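Local coordinates for sensor protein kinase HptS (Staphylococcus aureus, PDB 6LKI) that probably autophosphorylates on a histidine to relay an extracellular signal, the part studied being probably its extracellular sensor domain, here in complex with another protein, at residues B[24-37]-B[89-101]. Residues are numbered along the deposited sequence; the frame is centred on the assembly and turned at random.
Sequences ITQHNNSFQELDLT and HQLKFKNSTYMLK
Helix 24-31 runs over strand 89-92 at an axis distance of 8.4 Å and an angle of 30°, and past the helix the chain closes on the 93-96 turn, where Lys-94 N donates to Leu-34 O over 2.9 Å. Toward the start of the 24-37 segment, Ile-24 sets CG1 squarely over the His-89 ring, 3.6 Å from its centroid, while CG2 and CD1 meet Leu-91 and Leu-100; the imidazole NE2 is hydrogen-bonded to Gln-21, one helical turn earlier. Phe-31 and Phe-93 form an offset stack, their planes 22° apart and centroids 4.7 Å apart. Leu-36 CD1 covers the opposite face of the Phe-93 ring and also lies 3.5 Å from the centroid of Tyr-98, so one methyl fills the corner where two aromatic faces meet. Asn-95, whose chi1 of 59° tucks CG between backbone N and carbonyl carbon, presents its amide to the loop: OD1 receives Leu-36 N from well above the amide plane, and ND2 donates to Tyr-98 OH at 2.9 Å, nearly in that plane. The same hydroxyl is hydrogen-bonded to Gln-69 OE1. Asp-35 OD1 accepts from Thr-37 N, closing an Asx turn beside Asn-95, and also from Thr-37 OG1. Helix 39-55 covers Leu-34, Leu-36 and Phe-93 as well, completing the helix-on-antiparallel-sheet core of what is probably the membrane-distal PAS-like module of a dCache-type sensor, as the two 2-1-4-3 sheets along the long N-terminal helix suggest.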
loop_
_atom_site.group_PDB
_atom_site.type_symbol
_atom_site.label_atom_id
_atom_site.label_comp_id
_atom_site.label_asym_id
_atom_site.label_seq_id
_atom_site.Cartn_x
_atom_site.Cartn_y
_atom_site.Cartn_z
ATOM N N ILE B 24 -10.045 -8.705 20.724
ATOM C CA ILE B 24 -10.783 -8.447 19.522
ATOM C C ILE B 24 -12.230 -8.904 19.641
ATOM O O ILE B 24 -13.122 -8.193 19.321
ATOM C CB ILE B 24 -10.108 -9.068 18.316
ATOM C CG1 ILE B 24 -8.791 -8.397 18.079
ATOM C CG2 ILE B 24 -10.931 -8.827 17.100
ATOM C CD1 ILE B 24 -8.933 -6.928 17.843
ATOM N N THR B 25 -12.427 -10.109 20.107
ATOM C CA THR B 25 -13.744 -10.653 20.251
ATOM C C THR B 25 -14.609 -9.811 21.161
ATOM O O THR B 25 -15.715 -9.513 20.861
ATOM C CB THR B 25 -13.630 -12.071 20.776
ATOM O OG1 THR B 25 -12.911 -12.850 19.843
ATOM C CG2 THR B 25 -14.926 -12.639 20.929
ATOM N N GLN B 26 -14.058 -9.372 22.264
ATOM C CA GLN B 26 -14.824 -8.622 23.251
ATOM C C GLN B 26 -15.015 -7.158 22.877
ATOM O O GLN B 26 -15.827 -6.478 23.515
ATOM C CB GLN B 26 -14.147 -8.725 24.621
ATOM C CG GLN B 26 -14.126 -10.141 25.179
ATOM C CD GLN B 26 -13.454 -10.236 26.533
ATOM O OE1 GLN B 26 -12.625 -9.398 26.891
ATOM N NE2 GLN B 26 -13.807 -11.264 27.295
ATOM N N HIS B 27 -14.308 -6.660 21.863
ATOM C CA HIS B 27 -14.406 -5.267 21.447
ATOM C C HIS B 27 -15.093 -5.097 20.097
ATOM O O HIS B 27 -15.149 -3.975 19.582
ATOM C CB HIS B 27 -13.017 -4.628 21.401
ATOM C CG HIS B 27 -12.542 -4.122 22.725
ATOM N ND1 HIS B 27 -12.035 -4.953 23.700
ATOM C CD2 HIS B 27 -12.500 -2.870 23.238
ATOM C CE1 HIS B 27 -11.700 -4.235 24.757
ATOM N NE2 HIS B 27 -11.972 -2.967 24.502
ATOM N N ASN B 28 -15.540 -6.181 19.529
ATOM C CA ASN B 28 -16.251 -6.169 18.287
ATOM C C ASN B 28 -17.441 -5.213 18.244
ATOM O O ASN B 28 -17.542 -4.374 17.428
ATOM C CB ASN B 28 -16.767 -7.553 18.055
ATOM C CG ASN B 28 -17.155 -7.771 16.658
ATOM O OD1 ASN B 28 -18.326 -7.837 16.305
ATOM N ND2 ASN B 28 -16.170 -7.878 15.833
ATOM N N ASN B 29 -18.350 -5.399 19.155
ATOM C CA ASN B 29 -19.553 -4.578 19.229
ATOM C C ASN B 29 -19.219 -3.140 19.598
ATOM O O ASN B 29 -19.848 -2.203 19.094
ATOM C CB ASN B 29 -20.536 -5.175 20.236
ATOM C CG ASN B 29 -21.128 -6.489 19.766
ATOM O OD1 ASN B 29 -21.129 -7.480 20.498
ATOM N ND2 ASN B 29 -21.639 -6.504 18.541
ATOM N N SER B 30 -18.230 -2.944 20.473
ATOM C CA SER B 30 -17.866 -1.592 20.881
ATOM C C SER B 30 -17.236 -0.818 19.730
ATOM O O SER B 30 -17.484 0.384 19.574
ATOM C CB SER B 30 -16.919 -1.642 22.081
ATOM O OG SER B 30 -15.690 -2.257 21.736
ATOM N N PHE B 31 -16.423 -1.490 18.912
ATOM C CA PHE B 31 -15.776 -0.813 17.792
ATOM C C PHE B 31 -16.796 -0.340 16.765
ATOM O O PHE B 31 -16.637 0.736 16.175
ATOM C CB PHE B 31 -14.748 -1.738 17.142
ATOM C CG PHE B 31 -13.490 -1.905 17.946
ATOM C CD1 PHE B 31 -13.162 -1.000 18.942
ATOM C CD2 PHE B 31 -12.633 -2.966 17.703
ATOM C CE1 PHE B 31 -12.004 -1.151 19.682
ATOM C CE2 PHE B 31 -11.473 -3.122 18.439
ATOM C CZ PHE B 31 -11.159 -2.213 19.429
ATOM N N GLN B 32 -17.855 -1.122 16.540
ATOM C CA GLN B 32 -18.896 -0.722 15.601
ATOM C C GLN B 32 -19.644 0.525 16.052
ATOM O O GLN B 32 -20.357 1.127 15.240
ATOM C CB GLN B 32 -19.881 -1.875 15.391
ATOM C CG GLN B 32 -19.242 -3.132 14.824
ATOM C CD GLN B 32 -20.247 -4.238 14.574
ATOM O OE1 GLN B 32 -21.224 -4.055 13.849
ATOM N NE2 GLN B 32 -20.011 -5.397 15.178
ATOM N N GLU B 33 -19.500 0.926 17.313
ATOM C CA GLU B 33 -20.104 2.144 17.833
ATOM C C GLU B 33 -19.157 3.336 17.807
ATOM O O GLU B 33 -19.577 4.450 18.136
ATOM C CB GLU B 33 -20.593 1.915 19.268
ATOM C CG GLU B 33 -21.770 0.962 19.388
ATOM C CD GLU B 33 -23.025 1.507 18.739
ATOM O OE1 GLU B 33 -23.652 0.777 17.940
ATOM O OE2 GLU B 33 -23.386 2.668 19.027
ATOM N N LEU B 34 -17.900 3.135 17.425
ATOM C CA LEU B 34 -16.879 4.171 17.510
ATOM C C LEU B 34 -16.612 4.750 16.126
ATOM O O LEU B 34 -16.229 4.020 15.205
ATOM C CB LEU B 34 -15.593 3.613 18.121
ATOM C CG LEU B 34 -15.705 3.191 19.589
ATOM C CD1 LEU B 34 -14.425 2.522 20.066
ATOM C CD2 LEU B 34 -16.048 4.385 20.464
ATOM N N ASP B 35 -16.812 6.060 15.990
ATOM C CA ASP B 35 -16.555 6.788 14.752
ATOM C C ASP B 35 -15.165 7.409 14.854
ATOM O O ASP B 35 -14.963 8.374 15.596
ATOM C CB ASP B 35 -17.632 7.851 14.529
ATOM C CG ASP B 35 -17.453 8.621 13.226
ATOM O OD1 ASP B 35 -16.420 8.455 12.544
ATOM O OD2 ASP B 35 -18.362 9.406 12.883
ATOM N N LEU B 36 -14.214 6.864 14.097
ATOM C CA LEU B 36 -12.827 7.304 14.191
ATOM C C LEU B 36 -12.563 8.627 13.481
ATOM O O LEU B 36 -11.407 9.060 13.427
ATOM C CB LEU B 36 -11.893 6.217 13.650
ATOM C CG LEU B 36 -11.912 4.911 14.451
ATOM C CD1 LEU B 36 -10.726 4.027 14.094
ATOM C CD2 LEU B 36 -11.941 5.192 15.951
ATOM N N THR B 37 -13.588 9.274 12.931
ATOM C CA THR B 37 -13.483 10.676 12.552
ATOM C C THR B 37 -13.874 11.605 13.691
ATOM O O THR B 37 -13.717 12.825 13.564
ATOM C CB THR B 37 -14.354 10.974 11.326
ATOM O OG1 THR B 37 -15.733 10.760 11.651
ATOM C CG2 THR B 37 -13.962 10.076 10.161
ATOM N N HIS B 89 -5.945 -7.954 11.936
ATOM C CA HIS B 89 -7.393 -8.018 12.068
ATOM C C HIS B 89 -8.039 -6.966 11.181
ATOM O O HIS B 89 -7.571 -5.827 11.113
ATOM C CB HIS B 89 -7.836 -7.814 13.525
ATOM C CG HIS B 89 -7.523 -8.971 14.422
ATOM N ND1 HIS B 89 -6.339 -9.074 15.119
ATOM C CD2 HIS B 89 -8.241 -10.076 14.734
ATOM C CE1 HIS B 89 -6.339 -10.193 15.821
ATOM N NE2 HIS B 89 -7.482 -10.819 15.606
ATOM N N GLN B 90 -9.110 -7.360 10.496
ATOM C CA GLN B 90 -9.941 -6.441 9.725
ATOM C C GLN B 90 -11.147 -6.088 10.589
ATOM O O GLN B 90 -11.987 -6.948 10.872
ATOM C CB GLN B 90 -10.365 -7.066 8.396
ATOM C CG GLN B 90 -11.135 -6.126 7.481
ATOM C CD GLN B 90 -11.166 -6.604 6.039
ATOM O OE1 GLN B 90 -10.329 -7.401 5.616
ATOM N NE2 GLN B 90 -12.134 -6.111 5.275
ATOM N N LEU B 91 -11.225 -4.831 11.015
ATOM C CA LEU B 91 -12.191 -4.402 12.018
ATOM C C LEU B 91 -13.182 -3.416 11.419
ATOM O O LEU B 91 -12.796 -2.494 10.693
ATOM C CB LEU B 91 -11.485 -3.759 13.217
ATOM C CG LEU B 91 -10.392 -4.593 13.887
ATOM C CD1 LEU B 91 -9.686 -3.777 14.961
ATOM C CD2 LEU B 91 -10.976 -5.868 14.475
ATOM N N LYS B 92 -14.460 -3.609 11.737
ATOM C CA LYS B 92 -15.515 -2.704 11.294
ATOM C C LYS B 92 -15.783 -1.688 12.398
ATOM O O LYS B 92 -16.258 -2.045 13.482
ATOM C CB LYS B 92 -16.786 -3.475 10.945
ATOM C CG LYS B 92 -17.971 -2.572 10.624
ATOM C CD LYS B 92 -19.262 -3.359 10.472
ATOM C CE LYS B 92 -20.431 -2.439 10.148
ATOM N NZ LYS B 92 -20.617 -1.384 11.186
ATOM N N PHE B 93 -15.471 -0.425 12.127
ATOM C CA PHE B 93 -15.836 0.670 13.007
ATOM C C PHE B 93 -17.119 1.319 12.494
ATOM O O PHE B 93 -17.696 0.906 11.486
ATOM C CB PHE B 93 -14.691 1.679 13.116
ATOM C CG PHE B 93 -13.619 1.274 14.089
ATOM C CD1 PHE B 93 -12.665 0.331 13.738
ATOM C CD2 PHE B 93 -13.568 1.832 15.356
ATOM C CE1 PHE B 93 -11.678 -0.045 14.632
ATOM C CE2 PHE B 93 -12.584 1.460 16.256
ATOM C CZ PHE B 93 -11.638 0.521 15.894
ATOM N N LYS B 94 -17.572 2.355 13.204
ATOM C CA LYS B 94 -18.839 2.989 12.857
ATOM C C LYS B 94 -18.778 3.684 11.502
ATOM O O LYS B 94 -19.782 3.722 10.782
ATOM C CB LYS B 94 -19.234 3.986 13.946
ATOM C CG LYS B 94 -20.639 4.545 13.817
ATOM C CD LYS B 94 -20.907 5.566 14.912
ATOM C CE LYS B 94 -22.318 6.117 14.829
ATOM N NZ LYS B 94 -23.343 5.064 15.061
ATOM N N ASN B 95 -17.619 4.225 11.133
ATOM C CA ASN B 95 -17.492 5.033 9.927
ATOM C C ASN B 95 -16.877 4.290 8.750
ATOM O O ASN B 95 -17.210 4.597 7.602
ATOM C CB ASN B 95 -16.649 6.280 10.214
ATOM C CG ASN B 95 -15.260 5.936 10.710
ATOM O OD1 ASN B 95 -15.096 5.117 11.614
ATOM N ND2 ASN B 95 -14.247 6.556 10.111
ATOM N N SER B 96 -15.988 3.335 8.999
ATOM C CA SER B 96 -15.266 2.658 7.927
ATOM C C SER B 96 -14.609 1.410 8.505
ATOM O O SER B 96 -14.697 1.132 9.704
ATOM C CB SER B 96 -14.231 3.585 7.283
ATOM O OG SER B 96 -13.554 2.940 6.220
ATOM N N THR B 97 -13.944 0.659 7.630
ATOM C CA THR B 97 -13.186 -0.520 8.023
ATOM C C THR B 97 -11.727 -0.137 8.235
ATOM O O THR B 97 -11.144 0.587 7.421
ATOM C CB THR B 97 -13.303 -1.613 6.957
ATOM O OG1 THR B 97 -14.562 -2.282 7.092
ATOM C CG2 THR B 97 -12.179 -2.632 7.095
ATOM N N TYR B 98 -11.147 -0.614 9.331
ATOM C CA TYR B 98 -9.759 -0.344 9.668
ATOM C C TYR B 98 -9.004 -1.655 9.832
ATOM O O TYR B 98 -9.558 -2.655 10.300
ATOM C CB TYR B 98 -9.649 0.486 10.955
ATOM C CG TYR B 98 -10.146 1.909 10.813
ATOM C CD1 TYR B 98 -11.505 2.188 10.733
ATOM C CD2 TYR B 98 -9.254 2.973 10.766
ATOM C CE1 TYR B 98 -11.961 3.486 10.602
ATOM C CE2 TYR B 98 -9.700 4.274 10.634
ATOM C CZ TYR B 98 -11.054 4.525 10.553
ATOM O OH TYR B 98 -11.500 5.820 10.426
ATOM N N MET B 99 -7.736 -1.646 9.435
ATOM C CA MET B 99 -6.853 -2.792 9.605
ATOM C C MET B 99 -5.991 -2.573 10.840
ATOM O O MET B 99 -5.360 -1.521 10.982
ATOM C CB MET B 99 -5.970 -2.997 8.373
ATOM C CG MET B 99 -6.729 -3.338 7.096
ATOM S SD MET B 99 -7.722 -4.840 7.236
ATOM C CE MET B 99 -6.465 -6.041 7.664
ATOM N N LEU B 100 -5.970 -3.562 11.729
ATOM C CA LEU B 100 -5.167 -3.511 12.943
ATOM C C LEU B 100 -4.049 -4.539 12.837
ATOM O O LEU B 100 -4.312 -5.743 12.758
ATOM C CB LEU B 100 -6.021 -3.774 14.185
ATOM C CG LEU B 100 -5.248 -3.888 15.502
ATOM C CD1 LEU B 100 -4.518 -2.587 15.815
ATOM C CD2 LEU B 100 -6.172 -4.282 16.650
ATOM N N LYS B 101 -2.826 -4.063 12.844
ATOM C CA LYS B 101 -1.686 -4.910 12.907
ATOM C C LYS B 101 -0.909 -4.682 14.178
ATOM O O LYS B 101 -0.716 -3.595 14.547
ATOM C CB LYS B 101 -0.798 -4.643 11.739
ATOM C CG LYS B 101 -1.494 -4.745 10.436
ATOM C CD LYS B 101 -0.486 -5.019 9.368
ATOM C CE LYS B 101 -0.833 -4.305 8.105
ATOM N NZ LYS B 101 -2.035 -4.857 7.435
#